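Local coordinates for DUF985 domain-containing protein (PDB 1YUD), which is of unknown function but belongs to the cupin superfamily and pairs with a second copy of itself in the crystal, at the interface of chains A and B. Coordinates in Å, arbitrary orientation; residue numbers count along the deposited sequence, not the author numbering. Chains: chain A/B, hypothetical protein SO0799.

Contact 1: the interface of chains A and B. Residues chain A 72, 74, 108; chain B 35-36, 51-53.
The carboxamide of A:Gln108 lies over one face of the B:Tyr53 ring. Its CD stands 4.0 Å above the ring plane, shifted toward the rim. The two side chains run past each other in opposite directions, and the amide is tilted 53° to the ring. On the two faces of the amide plane, at the oxygen OE1, sit the hydroxyls of B:Ser51 and B:Ser35, one on each side. This is a dimer-type interface between two cupin-family chains, related by a two-fold axis; the structure alone does not show that the pair forms in the cell.

B:Ser51 OG donates to A:Gln108 OE1 at 2.5 Å, tilted from the carbonyl plane. B:Ser35 OG donates to A:Gln108 OE1 at 2.9 Å, well above that plane. The other end of the amide is also used: A:Gln108 NE2 gives a hydrogen bond to the backbone O of B:Ile52 at 3.0 Å. The acceptor lies in the amide plane, and the bond is fairly straight, with 152° at the hydrogen. Bonds at both ends fix the rotation of the amide.

B:Ser51 has its OG anti to the backbone N (chi1 179°), which carries it out to the partner chain. There it also shares a hydrogen bond with the phenol OH of A:Tyr74 at 2.8 Å. Within chain B, B:Ser35 OG donates to the backbone O of B:Ser51 at 3.1 Å. This ties the two serines together from strands 31-37 and 50-57.

An alanine in place of A:Gln108 would probably cost both serine hydroxyls and the B:Ile52 carbonyl the amide they share, and uncover part of the B:Tyr53 face.

A:Met72 is a selenomethionine whose bends along the chain turn its CE methyl toward chain B. This CE packs against B:Ser51 CB at 3.8 Å. The same methyl meets the B:Tyr36 ring at CD1, also at 3.8 Å, and A:Met72 lies aslant to B:Tyr36.

Contact 2: the interface of chains A and B. Residues chain A 21, 36, 53, 76; chain B 106-108.
A:His76 and B:Gln108 meet with their side chains set crosswise, yet their flat groups are nearly parallel, with the ring and amide planes 21° apart. The site is part of the two-fold interface between two cupin-family chains, where the segment from B:Arg106 to B:Gln108 packs on the partner. B:Gln108 NE2 donates to the imidazole NE2 of A:His76 at 2.9 Å. The bond is fairly straight, 158° at the hydrogen. The histidine nitrogen lies in the amide plane of B:Gln108, while the donor is slightly tilted from the imidazole plane. The glutamine chain is stretched out past CG, which carries its amide to the ring.

B:Pro107 stands across the imidazole. Its CB rests over one face of the A:His76 ring, 3.8 Å from the centroid, as a CH-pi contact. The histidine is thus held at its NE2 by the glutamine and covered on one face by the proline.

A:Tyr53 is the other ring of the site, on strand 50-57. B:Gln108 runs antiparallel to it, with the amide tilted moderately against the ring. The amide carbon CD lies over one face, toward the rim. On the opposite face is A:Leu21 CD1 from the tyrosine's own chain, 3.6 Å above the plane. The phenol ring is thus sandwiched between its own chain and the partner. B:Pro107 sits at the ring rim, with its CB at the edge, in plane. Its CD packs on A:Tyr53 CE1 at 3.6 Å.

The aliphatic stem of B:Arg106 passes near the phenol end of A:Tyr53, with B:Arg106 CD 4.0 Å from A:Tyr53 OH. Any closer approach is doubtful at this resolution. The guanidinium plane stands 79° from the tyrosine ring. Bends in the arginine chain bring it alongside A:Leu21, running the opposite way. There the leucine methyl CD2 lies 3.9 Å from B:Arg106 NE.

Contact 1: the interface of chains A and B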
HETATM    1  N   MSE A  72       1.389   1.219   7.544  1.00 40.62           N
HETATM    2  CA  MSE A  72       1.506   2.047   6.381  1.00 41.34           C
HETATM    3  C   MSE A  72       0.109   2.231   5.807  1.00 41.23           C
HETATM    4  O   MSE A  72      -0.757   1.368   5.948  1.00 42.09           O
HETATM    5  CB  MSE A  72       2.469   1.408   5.378  1.00 45.27           C
HETATM    6  CG  MSE A  72       3.947   1.740   5.664  1.00 46.68           C
HETATM    7 SE   MSE A  72       4.390   3.625   5.389  1.00 54.98          SE
HETATM    8  CE  MSE A  72       4.090   3.693   3.475  1.00 45.69           C
ATOM      9  N   TYR A  74      -1.953   3.198   2.306  1.00 37.00           N
ATOM     10  CA  TYR A  74      -1.888   3.431   0.872  1.00 35.92           C
ATOM     11  C   TYR A  74      -3.246   3.983   0.466  1.00 36.83           C
ATOM     12  O   TYR A  74      -4.228   3.815   1.187  1.00 39.47           O
ATOM     13  CB  TYR A  74      -1.574   2.111   0.161  1.00 33.52           C
ATOM     14  CG  TYR A  74      -0.240   1.545   0.600  1.00 29.19           C
ATOM     15  CD1 TYR A  74       0.939   1.921  -0.037  1.00 25.13           C
ATOM     16  CD2 TYR A  74      -0.150   0.722   1.715  1.00 25.30           C
ATOM     17  CE1 TYR A  74       2.171   1.499   0.432  1.00 24.55           C
ATOM     18  CE2 TYR A  74       1.077   0.303   2.197  1.00 25.42           C
ATOM     19  CZ  TYR A  74       2.236   0.702   1.553  1.00 25.36           C
ATOM     20  OH  TYR A  74       3.466   0.374   2.079  1.00 24.38           O
ATOM     21  N   GLN A 108       0.677   8.022   0.382  1.00 38.07           N
ATOM     22  CA  GLN A 108       1.099   7.134   1.463  1.00 35.31           C
ATOM     23  C   GLN A 108       1.357   7.886   2.748  1.00 33.81           C
ATOM     24  O   GLN A 108       1.743   9.047   2.743  1.00 37.10           O
ATOM     25  CB  GLN A 108       2.382   6.372   1.097  1.00 34.35           C
ATOM     26  CG  GLN A 108       2.168   5.021   0.426  1.00 32.46           C
ATOM     27  CD  GLN A 108       3.408   4.551  -0.316  1.00 34.90           C
ATOM     28  OE1 GLN A 108       4.352   4.014   0.283  1.00 31.10           O
ATOM     29  NE2 GLN A 108       3.422   4.768  -1.635  1.00 33.63           N
TER
ATOM     30  N   SER B  35       9.194   6.226   0.133  1.00 39.07           N
ATOM     31  CA  SER B  35       8.309   7.046   0.957  1.00 38.46           C
ATOM     32  C   SER B  35       8.678   6.933   2.446  1.00 40.06           C
ATOM     33  O   SER B  35       8.948   7.944   3.106  1.00 41.80           O
ATOM     34  CB  SER B  35       6.863   6.615   0.745  1.00 34.66           C
ATOM     35  OG  SER B  35       6.629   5.386   1.389  1.00 29.45           O
ATOM     36  N   TYR B  36       8.670   5.712   2.980  1.00 40.06           N
ATOM     37  CA  TYR B  36       9.028   5.492   4.385  1.00 40.33           C
ATOM     38  C   TYR B  36       9.789   4.175   4.510  1.00 42.26           C
ATOM     39  O   TYR B  36       9.683   3.290   3.646  1.00 43.36           O
ATOM     40  CB  TYR B  36       7.787   5.442   5.301  1.00 38.49           C
ATOM     41  CG  TYR B  36       6.895   6.677   5.248  1.00 38.41           C
ATOM     42  CD1 TYR B  36       6.045   6.889   4.164  1.00 38.42           C
ATOM     43  CD2 TYR B  36       6.938   7.657   6.252  1.00 33.08           C
ATOM     44  CE1 TYR B  36       5.270   8.040   4.061  1.00 37.36           C
ATOM     45  CE2 TYR B  36       6.164   8.810   6.164  1.00 32.26           C
ATOM     46  CZ  TYR B  36       5.331   8.998   5.059  1.00 36.23           C
ATOM     47  OH  TYR B  36       4.556  10.137   4.903  1.00 35.56           O
ATOM     48  N   SER B  51       9.038   0.837   1.752  1.00 33.17           N
ATOM     49  CA  SER B  51       7.905   1.213   0.934  1.00 30.45           C
ATOM     50  C   SER B  51       8.212   2.380  -0.012  1.00 29.87           C
ATOM     51  O   SER B  51       8.832   3.375   0.380  1.00 29.55           O
ATOM     52  CB  SER B  51       6.742   1.572   1.852  1.00 30.88           C
ATOM     53  OG  SER B  51       5.608   1.964   1.103  1.00 33.93           O
ATOM     54  N   ILE B  52       7.761   2.263  -1.254  1.00 27.09           N
ATOM     55  CA  ILE B  52       7.995   3.304  -2.231  1.00 30.17           C
ATOM     56  C   ILE B  52       6.740   3.668  -3.015  1.00 29.95           C
ATOM     57  O   ILE B  52       5.675   3.113  -2.776  1.00 31.66           O
ATOM     58  CB  ILE B  52       9.055   2.882  -3.253  1.00 33.77           C
ATOM     59  CG1 ILE B  52       8.538   1.700  -4.080  1.00 33.01           C
ATOM     60  CG2 ILE B  52      10.356   2.542  -2.534  1.00 35.78           C
ATOM     61  CD1 ILE B  52       9.300   1.477  -5.363  1.00 31.71           C
ATOM     62  N   TYR B  53       6.889   4.626  -3.925  1.00 28.10           N
ATOM     63  CA  TYR B  53       5.827   5.095  -4.808  1.00 31.19           C
ATOM     64  C   TYR B  53       6.428   4.607  -6.097  1.00 31.26           C
ATOM     65  O   TYR B  53       7.633   4.663  -6.251  1.00 33.18           O
ATOM     66  CB  TYR B  53       5.764   6.637  -4.910  1.00 32.89           C
ATOM     67  CG  TYR B  53       5.199   7.373  -3.722  1.00 34.03           C
ATOM     68  CD1 TYR B  53       3.839   7.361  -3.447  1.00 37.10           C
ATOM     69  CD2 TYR B  53       6.026   8.079  -2.867  1.00 32.66           C
ATOM     70  CE1 TYR B  53       3.322   8.038  -2.336  1.00 36.83           C
ATOM     71  CE2 TYR B  53       5.525   8.750  -1.758  1.00 32.98           C
ATOM     72  CZ  TYR B  53       4.177   8.725  -1.496  1.00 35.31           C
ATOM     73  OH  TYR B  53       3.703   9.358  -0.372  1.00 34.45           O
TER

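Contact 2: the interface of chains A and B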
ATOM      1  N   LEU A  21     -14.851  -6.982  -2.703  1.00 63.81           N
ATOM      2  CA  LEU A  21     -13.730  -7.238  -1.809  1.00 62.08           C
ATOM      3  C   LEU A  21     -14.174  -7.924  -0.518  1.00 61.81           C
ATOM      4  O   LEU A  21     -13.353  -8.208   0.352  1.00 62.11           O
ATOM      5  CB  LEU A  21     -12.990  -5.936  -1.491  1.00 61.53           C
ATOM      6  CG  LEU A  21     -12.394  -5.142  -2.663  1.00 60.05           C
ATOM      7  CD1 LEU A  21     -11.731  -3.874  -2.130  1.00 59.63           C
ATOM      8  CD2 LEU A  21     -11.390  -5.989  -3.426  1.00 58.32           C
ATOM      9  N   TYR A  36      -3.550  -9.981   2.261  1.00 47.00           N
ATOM     10  CA  TYR A  36      -2.502 -10.990   2.374  1.00 45.76           C
ATOM     11  C   TYR A  36      -1.805 -10.874   3.713  1.00 48.11           C
ATOM     12  O   TYR A  36      -1.800  -9.809   4.332  1.00 49.16           O
ATOM     13  CB  TYR A  36      -1.440 -10.824   1.290  1.00 39.99           C
ATOM     14  CG  TYR A  36      -1.947 -10.833  -0.122  1.00 34.53           C
ATOM     15  CD1 TYR A  36      -2.568  -9.715  -0.665  1.00 33.81           C
ATOM     16  CD2 TYR A  36      -1.815 -11.964  -0.916  1.00 30.51           C
ATOM     17  CE1 TYR A  36      -3.052  -9.725  -1.977  1.00 33.57           C
ATOM     18  CE2 TYR A  36      -2.293 -11.992  -2.216  1.00 29.21           C
ATOM     19  CZ  TYR A  36      -2.917 -10.871  -2.745  1.00 31.22           C
ATOM     20  OH  TYR A  36      -3.458 -10.914  -4.017  1.00 28.39           O
ATOM     21  N   TYR A  53      -7.846  -4.433   3.384  1.00 38.70           N
ATOM     22  CA  TYR A  53      -8.467  -3.363   2.647  1.00 38.11           C
ATOM     23  C   TYR A  53      -9.165  -2.620   3.792  1.00 39.19           C
ATOM     24  O   TYR A  53      -9.181  -3.117   4.920  1.00 38.27           O
ATOM     25  CB  TYR A  53      -9.476  -3.941   1.677  1.00 38.31           C
ATOM     26  CG  TYR A  53      -8.890  -4.517   0.416  1.00 36.67           C
ATOM     27  CD1 TYR A  53      -8.499  -3.680  -0.628  1.00 38.28           C
ATOM     28  CD2 TYR A  53      -8.791  -5.891   0.223  1.00 33.63           C
ATOM     29  CE1 TYR A  53      -8.035  -4.195  -1.840  1.00 35.97           C
ATOM     30  CE2 TYR A  53      -8.330  -6.418  -0.987  1.00 31.87           C
ATOM     31  CZ  TYR A  53      -7.960  -5.565  -2.010  1.00 33.41           C
ATOM     32  OH  TYR A  53      -7.551  -6.052  -3.228  1.00 32.28           O
ATOM     33  N   HIS A  76      -6.138   3.929  -2.454  1.00 37.23           N
ATOM     34  CA  HIS A  76      -6.632   3.311  -3.680  1.00 39.18           C
ATOM     35  C   HIS A  76      -7.564   4.215  -4.465  1.00 40.57           C
ATOM     36  O   HIS A  76      -7.340   4.480  -5.656  1.00 41.18           O
ATOM     37  CB  HIS A  76      -7.350   2.013  -3.359  1.00 36.76           C
ATOM     38  CG  HIS A  76      -6.480   1.002  -2.691  1.00 35.30           C
ATOM     39  ND1 HIS A  76      -5.348   0.493  -3.286  1.00 33.19           N
ATOM     40  CD2 HIS A  76      -6.600   0.367  -1.499  1.00 35.08           C
ATOM     41  CE1 HIS A  76      -4.812  -0.421  -2.493  1.00 35.63           C
ATOM     42  NE2 HIS A  76      -5.552  -0.518  -1.405  1.00 32.47           N
TER
ATOM     43  N   ARG B 106      -7.829  -5.954  -9.136  1.00 60.60           N
ATOM     44  CA  ARG B 106      -7.871  -5.839  -7.688  1.00 59.14           C
ATOM     45  C   ARG B 106      -7.005  -4.613  -7.348  1.00 57.80           C
ATOM     46  O   ARG B 106      -6.073  -4.285  -8.088  1.00 58.65           O
ATOM     47  CB  ARG B 106      -7.286  -7.120  -7.072  1.00 58.96           C
ATOM     48  CG  ARG B 106      -7.925  -7.605  -5.767  1.00 60.21           C
ATOM     49  CD  ARG B 106      -9.153  -8.486  -6.009  1.00 59.75           C
ATOM     50  NE  ARG B 106     -10.222  -7.786  -6.717  1.00 58.50           N
ATOM     51  CZ  ARG B 106     -11.242  -8.396  -7.308  1.00 57.49           C
ATOM     52  NH1 ARG B 106     -11.325  -9.718  -7.271  1.00 57.94           N
ATOM     53  NH2 ARG B 106     -12.172  -7.687  -7.939  1.00 56.73           N
ATOM     54  N   PRO B 107      -7.308  -3.909  -6.243  1.00 54.94           N
ATOM     55  CA  PRO B 107      -6.489  -2.739  -5.913  1.00 52.19           C
ATOM     56  C   PRO B 107      -5.176  -3.130  -5.234  1.00 49.28           C
ATOM     57  O   PRO B 107      -4.298  -2.298  -5.022  1.00 50.26           O
ATOM     58  CB  PRO B 107      -7.394  -1.927  -4.980  1.00 52.38           C
ATOM     59  CG  PRO B 107      -8.763  -2.441  -5.252  1.00 53.89           C
ATOM     60  CD  PRO B 107      -8.531  -3.915  -5.430  1.00 54.55           C
ATOM     61  N   GLN B 108      -5.049  -4.398  -4.878  1.00 46.00           N
ATOM     62  CA  GLN B 108      -3.844  -4.875  -4.219  1.00 42.79           C
ATOM     63  C   GLN B 108      -3.390  -6.193  -4.819  1.00 43.89           C
ATOM     64  O   GLN B 108      -4.158  -6.880  -5.495  1.00 45.80           O
ATOM     65  CB  GLN B 108      -4.089  -5.042  -2.721  1.00 37.59           C
ATOM     66  CG  GLN B 108      -3.991  -3.745  -1.945  1.00 34.07           C
ATOM     67  CD  GLN B 108      -4.271  -3.913  -0.465  1.00 31.85           C
ATOM     68  OE1 GLN B 108      -3.768  -4.837   0.180  1.00 25.72           O
ATOM     69  NE2 GLN B 108      -5.070  -3.002   0.087  1.00 32.82           N
TER

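The C-alpha centres of contact 1 and contact 2 are about 15 Å apart. Both draw on Gln108 and Tyr53, but with the chains exchanged: contact 1 takes the glutamine from chain A, contact 2 from chain B. Tyr36 is only at the margin of contact 2. Strands 31-37, 50-57 and 71-76 contribute to both. Each contact shows some of the partners of the segment around Gln108, and the two record different partners of that residue. The reciprocal exchange suits a two-fold dimer, which may be the biological form.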